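PDB 5JBD: inactive glucansucrase from Lactobacillus reuteri, which belongs to glycoside hydrolase family 70, whose members are built around a TIM-type barrel, and holds a bound calcium ion. Local coordinates for residues N351-A356 with D360-L365; N364-S369 with N509-V514; V446-A451 with G611-W616. All coordinates share one frame; numbering follows the deposited sequence.

Interaction 1 (N351-A356 with D360-L365). With ACT (acetate ion), chain E.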
loop_
_atom_site.group_PDB
_atom_site.type_symbol
_atom_site.label_atom_id
_atom_site.label_comp_id
_atom_site.label_asym_id
_atom_site.label_seq_id
_atom_site.Cartn_x
_atom_site.Cartn_y
_atom_site.Cartn_z
ATOM N N ASN A 351 21.151 -8.124 4.860
ATOM C CA ASN A 351 21.905 -9.345 4.622
ATOM C C ASN A 351 23.291 -9.292 5.274
ATOM O O ASN A 351 23.819 -10.329 5.654
ATOM C CB ASN A 351 22.074 -9.674 3.117
ATOM C CG ASN A 351 20.756 -9.938 2.382
ATOM O OD1 ASN A 351 20.678 -9.922 1.126
ATOM N ND2 ASN A 351 19.740 -10.199 3.131
ATOM N N VAL A 352 23.880 -8.100 5.406
ATOM C CA VAL A 352 25.242 -7.953 5.957
ATOM C C VAL A 352 25.237 -7.783 7.471
ATOM O O VAL A 352 26.044 -8.405 8.164
ATOM C CB VAL A 352 25.995 -6.772 5.311
ATOM C CG1 VAL A 352 27.331 -6.484 5.990
ATOM C CG2 VAL A 352 26.226 -7.038 3.834
ATOM N N LEU A 353 24.344 -6.933 7.971
ATOM C CA LEU A 353 24.315 -6.547 9.377
ATOM C C LEU A 353 23.164 -7.137 10.197
ATOM O O LEU A 353 23.304 -7.327 11.397
ATOM C CB LEU A 353 24.269 -5.018 9.484
ATOM C CG LEU A 353 25.467 -4.254 8.910
ATOM C CD1 LEU A 353 25.200 -2.758 8.866
ATOM C CD2 LEU A 353 26.723 -4.543 9.709
ATOM N N GLY A 354 22.032 -7.400 9.555
ATOM C CA GLY A 354 20.790 -7.716 10.256
ATOM C C GLY A 354 20.457 -9.167 10.563
ATOM O O GLY A 354 19.620 -9.432 11.437
ATOM N N ARG A 355 21.066 -10.111 9.856
ATOM C CA ARG A 355 20.805 -11.533 10.101
ATOM C C ARG A 355 21.467 -12.002 11.399
ATOM O O ARG A 355 22.450 -11.402 11.866
ATOM C CB ARG A 355 21.334 -12.388 8.960
ATOM C CG ARG A 355 20.570 -12.313 7.659
ATOM C CD ARG A 355 21.300 -13.141 6.604
ATOM N NE ARG A 355 20.472 -13.350 5.430
ATOM C CZ ARG A 355 20.884 -13.365 4.159
ATOM N NH1 ARG A 355 22.165 -13.190 3.823
ATOM N NH2 ARG A 355 19.969 -13.542 3.192
ATOM N N ALA A 356 20.929 -13.082 11.963
ATOM C CA ALA A 356 21.589 -13.795 13.074
ATOM C C ALA A 356 22.815 -14.575 12.588
ATOM O O ALA A 356 23.895 -14.491 13.176
ATOM C CB ALA A 356 20.611 -14.752 13.740
ATOM N N ASP A 360 26.221 -11.803 4.919
ATOM C CA ASP A 360 27.057 -11.483 3.771
ATOM C C ASP A 360 28.245 -10.646 4.233
ATOM O O ASP A 360 28.227 -10.075 5.328
ATOM C CB ASP A 360 26.278 -10.726 2.704
ATOM C CG ASP A 360 25.176 -11.568 2.033
ATOM O OD1 ASP A 360 24.993 -12.769 2.333
ATOM O OD2 ASP A 360 24.504 -11.001 1.147
ATOM N N ASN A 361 29.296 -10.614 3.417
ATOM C CA ASN A 361 30.519 -9.929 3.788
ATOM C C ASN A 361 30.315 -8.422 3.949
ATOM O O ASN A 361 29.544 -7.803 3.211
ATOM C CB ASN A 361 31.620 -10.190 2.757
ATOM C CG ASN A 361 32.966 -9.685 3.223
ATOM O OD1 ASN A 361 33.405 -8.596 2.833
ATOM N ND2 ASN A 361 33.607 -10.446 4.102
ATOM N N ILE A 362 31.023 -7.848 4.920
ATOM C CA ILE A 362 31.005 -6.410 5.195
ATOM C C ILE A 362 31.229 -5.537 3.935
ATOM O O ILE A 362 30.652 -4.451 3.798
ATOM C CB ILE A 362 32.028 -6.058 6.311
ATOM C CG1 ILE A 362 31.645 -4.766 7.048
ATOM C CG2 ILE A 362 33.452 -5.980 5.762
ATOM C CD1 ILE A 362 30.434 -4.894 7.956
ATOM N N GLY A 363 32.063 -6.018 3.023
ATOM C CA GLY A 363 32.346 -5.299 1.778
ATOM C C GLY A 363 31.162 -5.057 0.848
ATOM O O GLY A 363 31.226 -4.180 -0.021
ATOM N N ASN A 364 30.098 -5.841 0.997
ATOM C CA ASN A 364 28.863 -5.609 0.240
ATOM C C ASN A 364 28.263 -4.215 0.479
ATOM O O ASN A 364 27.615 -3.686 -0.403
ATOM C CB ASN A 364 27.810 -6.683 0.526
ATOM C CG ASN A 364 28.144 -8.029 -0.095
ATOM O OD1 ASN A 364 29.282 -8.301 -0.459
ATOM N ND2 ASN A 364 27.140 -8.895 -0.189
ATOM N N LEU A 365 28.491 -3.617 1.642
ATOM C CA LEU A 365 28.051 -2.230 1.902
ATOM C C LEU A 365 28.684 -1.196 0.949
ATOM O O LEU A 365 28.128 -0.118 0.727
ATOM C CB LEU A 365 28.353 -1.834 3.350
ATOM C CG LEU A 365 27.644 -2.647 4.444
ATOM C CD1 LEU A 365 28.303 -2.475 5.795
ATOM C CD2 LEU A 365 26.173 -2.275 4.516
HETATM C C ACT E . 16.565 -14.606 5.057
HETATM O O ACT E . 16.737 -14.999 3.886
HETATM O OXT ACT E . 17.190 -13.629 5.519
HETATM C CH3 ACT E . 15.584 -15.334 5.931
#
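Val352 is the plug of this contact, and its two methyl groups divide the work. CG1, anti to the backbone N (chi1 172°), lies 3.8 Å from Ile362 CA and also meets CD1 of Ile362 and CD1 of Leu365. CG2 turns the other way and packs against the turn itself, 3.5 Å from Asn361 O and 3.7 Å from Asn364 CB. Leu353 extends the apolar patch, its CD2 reaching Ile362 CD1 at 4.1 Å. Four of the nine touching residues are buried, and all four belong to this patch: Val352, Leu353, Ile362 and Leu365. The backbones are pinned nearby by one bond, from Asp360 N to Asn351 O (2.9 Å).

Two helices follow each other here through a short connection. Helix 343-354 ends in a wider pi-type turn, three residues separate the segments, and a type I turn from Asn361 to Asn364 leads into helix 364-367. There Asn361 OD1 accepts from Gly363 N in a capping bond and takes another from Lys505 NZ, while ND2 donates to Asn508 O; together these bonds hold the amide's rotation.

The other margin is polar and more open. Arg355 is exposed, and its extended chain carries NH1 to a single salt-bridge contact with Asp360 OD1, 3.2 Å away at the edge of the guanidinium; the guanidinium and carboxylate planes are 70° apart, which excludes a flat two-pronged pairing. Asn351 ND2 sits over one face of the same group, offset toward its rim. At another part of the edge, NE donates to OXT of an acetate ion at 3.3 Å; this ion probably comes from the crystallisation liquor.

Interaction 2 (N364-S369 with N509-V514)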
loop_
_atom_site.group_PDB
_atom_site.type_symbol
_atom_site.label_atom_id
_atom_site.label_comp_id
_atom_site.label_asym_id
_atom_site.label_seq_id
_atom_site.Cartn_x
_atom_site.Cartn_y
_atom_site.Cartn_z
ATOM N N ASN A 364 30.098 -5.841 0.997
ATOM C CA ASN A 364 28.863 -5.609 0.240
ATOM C C ASN A 364 28.263 -4.215 0.479
ATOM O O ASN A 364 27.615 -3.686 -0.403
ATOM C CB ASN A 364 27.810 -6.683 0.526
ATOM C CG ASN A 364 28.144 -8.029 -0.095
ATOM O OD1 ASN A 364 29.282 -8.301 -0.459
ATOM N ND2 ASN A 364 27.140 -8.895 -0.189
ATOM N N LEU A 365 28.491 -3.617 1.642
ATOM C CA LEU A 365 28.051 -2.230 1.902
ATOM C C LEU A 365 28.684 -1.196 0.949
ATOM O O LEU A 365 28.128 -0.118 0.727
ATOM C CB LEU A 365 28.353 -1.834 3.350
ATOM C CG LEU A 365 27.644 -2.647 4.444
ATOM C CD1 LEU A 365 28.303 -2.475 5.795
ATOM C CD2 LEU A 365 26.173 -2.275 4.516
ATOM N N ILE A 366 29.846 -1.533 0.395
ATOM C CA ILE A 366 30.561 -0.667 -0.510
ATOM C C ILE A 366 29.961 -0.737 -1.910
ATOM O O ILE A 366 29.762 0.295 -2.554
ATOM C CB ILE A 366 32.069 -1.049 -0.586
ATOM C CG1 ILE A 366 32.718 -0.990 0.801
ATOM C CG2 ILE A 366 32.807 -0.103 -1.534
ATOM C CD1 ILE A 366 34.115 -1.583 0.895
ATOM N N THR A 367 29.662 -1.953 -2.365
ATOM C CA THR A 367 29.332 -2.205 -3.769
ATOM C C THR A 367 27.849 -2.470 -4.095
ATOM O O THR A 367 27.425 -2.228 -5.224
ATOM C CB THR A 367 30.106 -3.435 -4.259
ATOM O OG1 THR A 367 29.788 -4.550 -3.426
ATOM C CG2 THR A 367 31.609 -3.195 -4.184
ATOM N N ASN A 368 27.071 -2.981 -3.133
ATOM C CA ASN A 368 25.735 -3.539 -3.445
ATOM C C ASN A 368 24.623 -2.535 -3.120
ATOM O O ASN A 368 23.830 -2.700 -2.187
ATOM C CB ASN A 368 25.564 -4.912 -2.784
ATOM C CG ASN A 368 26.545 -5.953 -3.338
ATOM O OD1 ASN A 368 27.368 -5.661 -4.213
ATOM N ND2 ASN A 368 26.449 -7.174 -2.841
ATOM N N SER A 369 24.634 -1.476 -3.922
ATOM C CA SER A 369 23.700 -0.358 -3.864
ATOM C C SER A 369 23.653 0.237 -5.254
ATOM O O SER A 369 24.532 -0.045 -6.074
ATOM C CB SER A 369 24.191 0.670 -2.846
ATOM O OG SER A 369 23.648 1.945 -3.035
ATOM N N ASN A 509 36.023 -8.475 8.064
ATOM C CA ASN A 509 34.674 -8.231 8.574
ATOM C C ASN A 509 34.438 -6.840 9.164
ATOM O O ASN A 509 33.434 -6.637 9.838
ATOM C CB ASN A 509 34.338 -9.303 9.620
ATOM C CG ASN A 509 34.538 -10.703 9.087
ATOM O OD1 ASN A 509 33.926 -11.095 8.097
ATOM N ND2 ASN A 509 35.441 -11.443 9.698
ATOM N N LEU A 510 35.310 -5.875 8.867
ATOM C CA LEU A 510 35.212 -4.533 9.445
ATOM C C LEU A 510 35.553 -3.496 8.389
ATOM O O LEU A 510 36.560 -3.643 7.697
ATOM C CB LEU A 510 36.182 -4.412 10.620
ATOM C CG LEU A 510 36.331 -3.055 11.338
ATOM C CD1 LEU A 510 35.145 -2.794 12.255
ATOM C CD2 LEU A 510 37.614 -3.048 12.139
ATOM N N LEU A 511 34.737 -2.441 8.280
ATOM C CA LEU A 511 35.075 -1.331 7.400
ATOM C C LEU A 511 34.979 0.028 8.068
ATOM O O LEU A 511 34.338 0.174 9.120
ATOM C CB LEU A 511 34.238 -1.397 6.129
ATOM C CG LEU A 511 32.751 -1.047 6.119
ATOM C CD1 LEU A 511 32.488 0.448 6.289
ATOM C CD2 LEU A 511 32.160 -1.523 4.799
ATOM N N ALA A 512 35.634 1.003 7.438
ATOM C CA ALA A 512 35.569 2.420 7.792
ATOM C C ALA A 512 34.927 3.172 6.636
ATOM O O ALA A 512 35.355 3.029 5.470
ATOM C CB ALA A 512 36.963 2.963 8.081
ATOM N N SER A 513 33.854 3.900 6.942
ATOM C CA SER A 513 33.174 4.779 5.987
ATOM C C SER A 513 33.438 6.204 6.441
ATOM O O SER A 513 33.039 6.582 7.537
ATOM C CB SER A 513 31.677 4.499 5.957
ATOM O OG SER A 513 31.057 5.276 4.952
ATOM N N VAL A 514 34.159 6.957 5.605
ATOM C CA VAL A 514 34.663 8.275 5.959
ATOM C C VAL A 514 34.051 9.317 5.033
ATOM O O VAL A 514 34.055 9.120 3.810
ATOM C CB VAL A 514 36.203 8.335 5.846
ATOM C CG1 VAL A 514 36.718 9.764 5.985
ATOM C CG2 VAL A 514 36.843 7.456 6.932
#
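Leu365 and Ile366 meet Leu511 without any flat group between them, so the contact itself has no ring or amide face to assign. One planar group of the helical segment, the Asn368 amide, lies just after helix 364-367 and takes no part across the contact: Thr367 OG1 donates to its OD1 from well above the carbonyl plane, 61° out of it, at 2.8 Å.

Across the interface one methyl does the touching. Leu511 CG stands between its own backbone N and carbonyl carbon (chi1 73°), and this torsion and chi2 (71°) together bring CD2 to the helix. That methyl lies 4.1 Å from Leu365 CB and equally far from Leu365 CD1, the two side chains crossing at a slant. On its other neighbour it meets Ile366 CG1, also at 4.1 Å, where the two side chains slide past each other in opposite directions. Met503 of strand 501-505 touches all three residues and adds to the cluster.

The short helix thus sits against the antiparallel sheet in which strand 510-515 runs between strands 501-505 and 537-542, a sheet consistent with domain C of the family. Leu365 and Leu511 have their CA atoms 9.0 Å apart, so side chains, not backbones, make the contact. With only carbon atoms touching and 107 Å² buried, cohesion here probably comes from dispersion and exclusion of water, without directional bonds to fix a register.

Interaction 3 (V446-A451 with G611-W616)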
loop_
_atom_site.group_PDB
_atom_site.type_symbol
_atom_site.label_atom_id
_atom_site.label_comp_id
_atom_site.label_asym_id
_atom_site.label_seq_id
_atom_site.Cartn_x
_atom_site.Cartn_y
_atom_site.Cartn_z
ATOM N N VAL A 446 20.813 -2.599 14.453
ATOM C CA VAL A 446 20.000 -1.484 13.955
ATOM C C VAL A 446 20.771 -0.147 14.004
ATOM O O VAL A 446 20.764 0.606 13.011
ATOM C CB VAL A 446 18.613 -1.414 14.643
ATOM C CG1 VAL A 446 17.849 -0.159 14.224
ATOM C CG2 VAL A 446 17.800 -2.652 14.266
ATOM N N PRO A 447 21.461 0.141 15.122
ATOM C CA PRO A 447 22.259 1.372 15.163
ATOM C C PRO A 447 23.312 1.481 14.053
ATOM O O PRO A 447 23.426 2.537 13.429
ATOM C CB PRO A 447 22.916 1.321 16.538
ATOM C CG PRO A 447 21.940 0.566 17.380
ATOM C CD PRO A 447 21.420 -0.507 16.444
ATOM N N ALA A 448 24.026 0.396 13.777
ATOM C CA ALA A 448 25.019 0.404 12.691
ATOM C C ALA A 448 24.374 0.549 11.302
ATOM O O ALA A 448 24.939 1.213 10.423
ATOM C CB ALA A 448 25.911 -0.846 12.764
ATOM N N GLN A 449 23.220 -0.077 11.087
ATOM C CA GLN A 449 22.510 0.093 9.829
ATOM C C GLN A 449 22.227 1.575 9.604
ATOM O O GLN A 449 22.494 2.095 8.514
ATOM C CB GLN A 449 21.227 -0.729 9.769
ATOM C CG GLN A 449 21.486 -2.224 9.639
ATOM C CD GLN A 449 20.224 -3.050 9.472
ATOM O OE1 GLN A 449 19.450 -2.843 8.530
ATOM N NE2 GLN A 449 20.017 -4.011 10.375
ATOM N N TYR A 450 21.733 2.256 10.646
ATOM C CA TYR A 450 21.500 3.706 10.563
ATOM C C TYR A 450 22.774 4.540 10.429
ATOM O O TYR A 450 22.771 5.580 9.757
ATOM C CB TYR A 450 20.655 4.210 11.755
ATOM C CG TYR A 450 19.173 4.140 11.492
ATOM C CD1 TYR A 450 18.548 5.112 10.708
ATOM C CD2 TYR A 450 18.390 3.092 11.994
ATOM C CE1 TYR A 450 17.186 5.051 10.442
ATOM C CE2 TYR A 450 17.024 3.022 11.729
ATOM C CZ TYR A 450 16.425 4.000 10.956
ATOM O OH TYR A 450 15.079 3.947 10.670
ATOM N N ALA A 451 23.851 4.124 11.088
ATOM C CA ALA A 451 25.125 4.851 10.988
ATOM C C ALA A 451 25.643 4.865 9.546
ATOM O O ALA A 451 26.167 5.888 9.087
ATOM C CB ALA A 451 26.165 4.255 11.912
ATOM N N GLY A 611 28.993 -7.451 16.513
ATOM C CA GLY A 611 30.144 -6.984 15.738
ATOM C C GLY A 611 30.743 -5.759 16.415
ATOM O O GLY A 611 31.122 -5.827 17.588
ATOM N N TYR A 612 30.790 -4.636 15.704
ATOM C CA TYR A 612 31.314 -3.391 16.276
ATOM C C TYR A 612 30.652 -2.177 15.659
ATOM O O TYR A 612 30.324 -2.189 14.465
ATOM C CB TYR A 612 32.828 -3.296 16.067
ATOM C CG TYR A 612 33.457 -2.050 16.699
ATOM C CD1 TYR A 612 33.670 -1.970 18.078
ATOM C CD2 TYR A 612 33.799 -0.934 15.915
ATOM C CE1 TYR A 612 34.215 -0.829 18.660
ATOM C CE2 TYR A 612 34.345 0.207 16.486
ATOM C CZ TYR A 612 34.561 0.254 17.856
ATOM O OH TYR A 612 35.114 1.389 18.420
ATOM N N LEU A 613 30.499 -1.118 16.466
ATOM C CA LEU A 613 30.083 0.206 15.983
ATOM C C LEU A 613 30.915 1.291 16.649
ATOM O O LEU A 613 31.034 1.324 17.882
ATOM C CB LEU A 613 28.580 0.468 16.243
ATOM C CG LEU A 613 28.052 1.856 15.814
ATOM C CD1 LEU A 613 28.280 2.117 14.318
ATOM C CD2 LEU A 613 26.583 2.017 16.176
ATOM N N GLY A 614 31.487 2.180 15.835
ATOM C CA GLY A 614 32.156 3.379 16.338
ATOM C C GLY A 614 31.915 4.564 15.415
ATOM O O GLY A 614 31.918 4.397 14.201
ATOM N N VAL A 615 31.738 5.757 15.979
ATOM C CA VAL A 615 31.575 6.974 15.182
ATOM C C VAL A 615 32.392 8.137 15.755
ATOM O O VAL A 615 32.302 8.426 16.975
ATOM C CB VAL A 615 30.088 7.373 15.078
ATOM C CG1 VAL A 615 29.926 8.571 14.131
ATOM C CG2 VAL A 615 29.264 6.188 14.605
ATOM N N TRP A 616 33.159 8.800 14.884
ATOM C CA TRP A 616 34.046 9.919 15.264
ATOM C C TRP A 616 33.705 11.171 14.478
ATOM O O TRP A 616 33.518 11.097 13.257
ATOM C CB TRP A 616 35.520 9.560 15.003
ATOM C CG TRP A 616 35.957 8.395 15.843
ATOM C CD1 TRP A 616 35.884 7.082 15.518
ATOM C CD2 TRP A 616 36.459 8.453 17.176
ATOM N NE1 TRP A 616 36.333 6.306 16.559
ATOM C CE2 TRP A 616 36.693 7.126 17.594
ATOM C CE3 TRP A 616 36.737 9.507 18.067
ATOM C CZ2 TRP A 616 37.194 6.815 18.862
ATOM C CZ3 TRP A 616 37.242 9.195 19.335
ATOM C CH2 TRP A 616 37.455 7.857 19.719
#
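Leu613 is the bump, and the hollow that receives it is a shallow notch on the surface of helix 446-455 formed by Pro447 and its neighbour Ala448, with Ala451 about a turn further on. All three direct their CB atoms toward the strand. The forked end of the leucine matches the notch branch by branch. CD2 lies over the N-terminal part, 3.7 Å from Pro447 CB and 3.9 Å from Ala448 N, while CD1 fits between the two alanines, 4.1 Å from Ala448 CB and 3.9 Å from Ala451 CB. The fit depends on an extended first torsion, CG being anti to the backbone N (chi1 178°), which, with chi2 of 58°, brings CD1 and CD2 to the helix.

Small residues on the helix allow a close approach: Ala448 and Leu613 have their CA atoms 6.0 Å apart, and the segment axes come within 8.8 Å, crossing at 43°. That angle makes the strand diverge from the helix. Val615, two residues on and on the same side of the strand, accordingly stays just beyond contact, and its CA is 8.0 Å from that of Ala451.

Helix 483-496 also packs on this helix, with Ala485 against Pro447 and Leu489 against Ala451. On the strand side, residues 612-618 run antiparallel between strands 537-542 and 564-571, so the leucine joins a helix leading into barrel strand 460-464 to the middle of the antiparallel sheet.

Read from the N terminus, interaction 1 comes first and, with three residues between its segments, closes the short connection from helix 343-354 to helix 364-367. Interaction 2 begins on the second segment of interaction 1, sharing Asn364 and Leu365, and closes a far longer loop of 139 residues to strand 510-515. Interaction 3 starts inside that loop, at 446-451, and ends beyond it, at 611-616, so interactions 2 and 3 cross. In space, interactions 1 and 3 also touch, Leu353 CD1 lying 3.8 Å from Gln449 CG. Interactions 2 and 3 fasten helices 364-367 and 446-455 to different strands of one antiparallel sheet, while interaction 1 ties helix 364-367 back to helix 343-354.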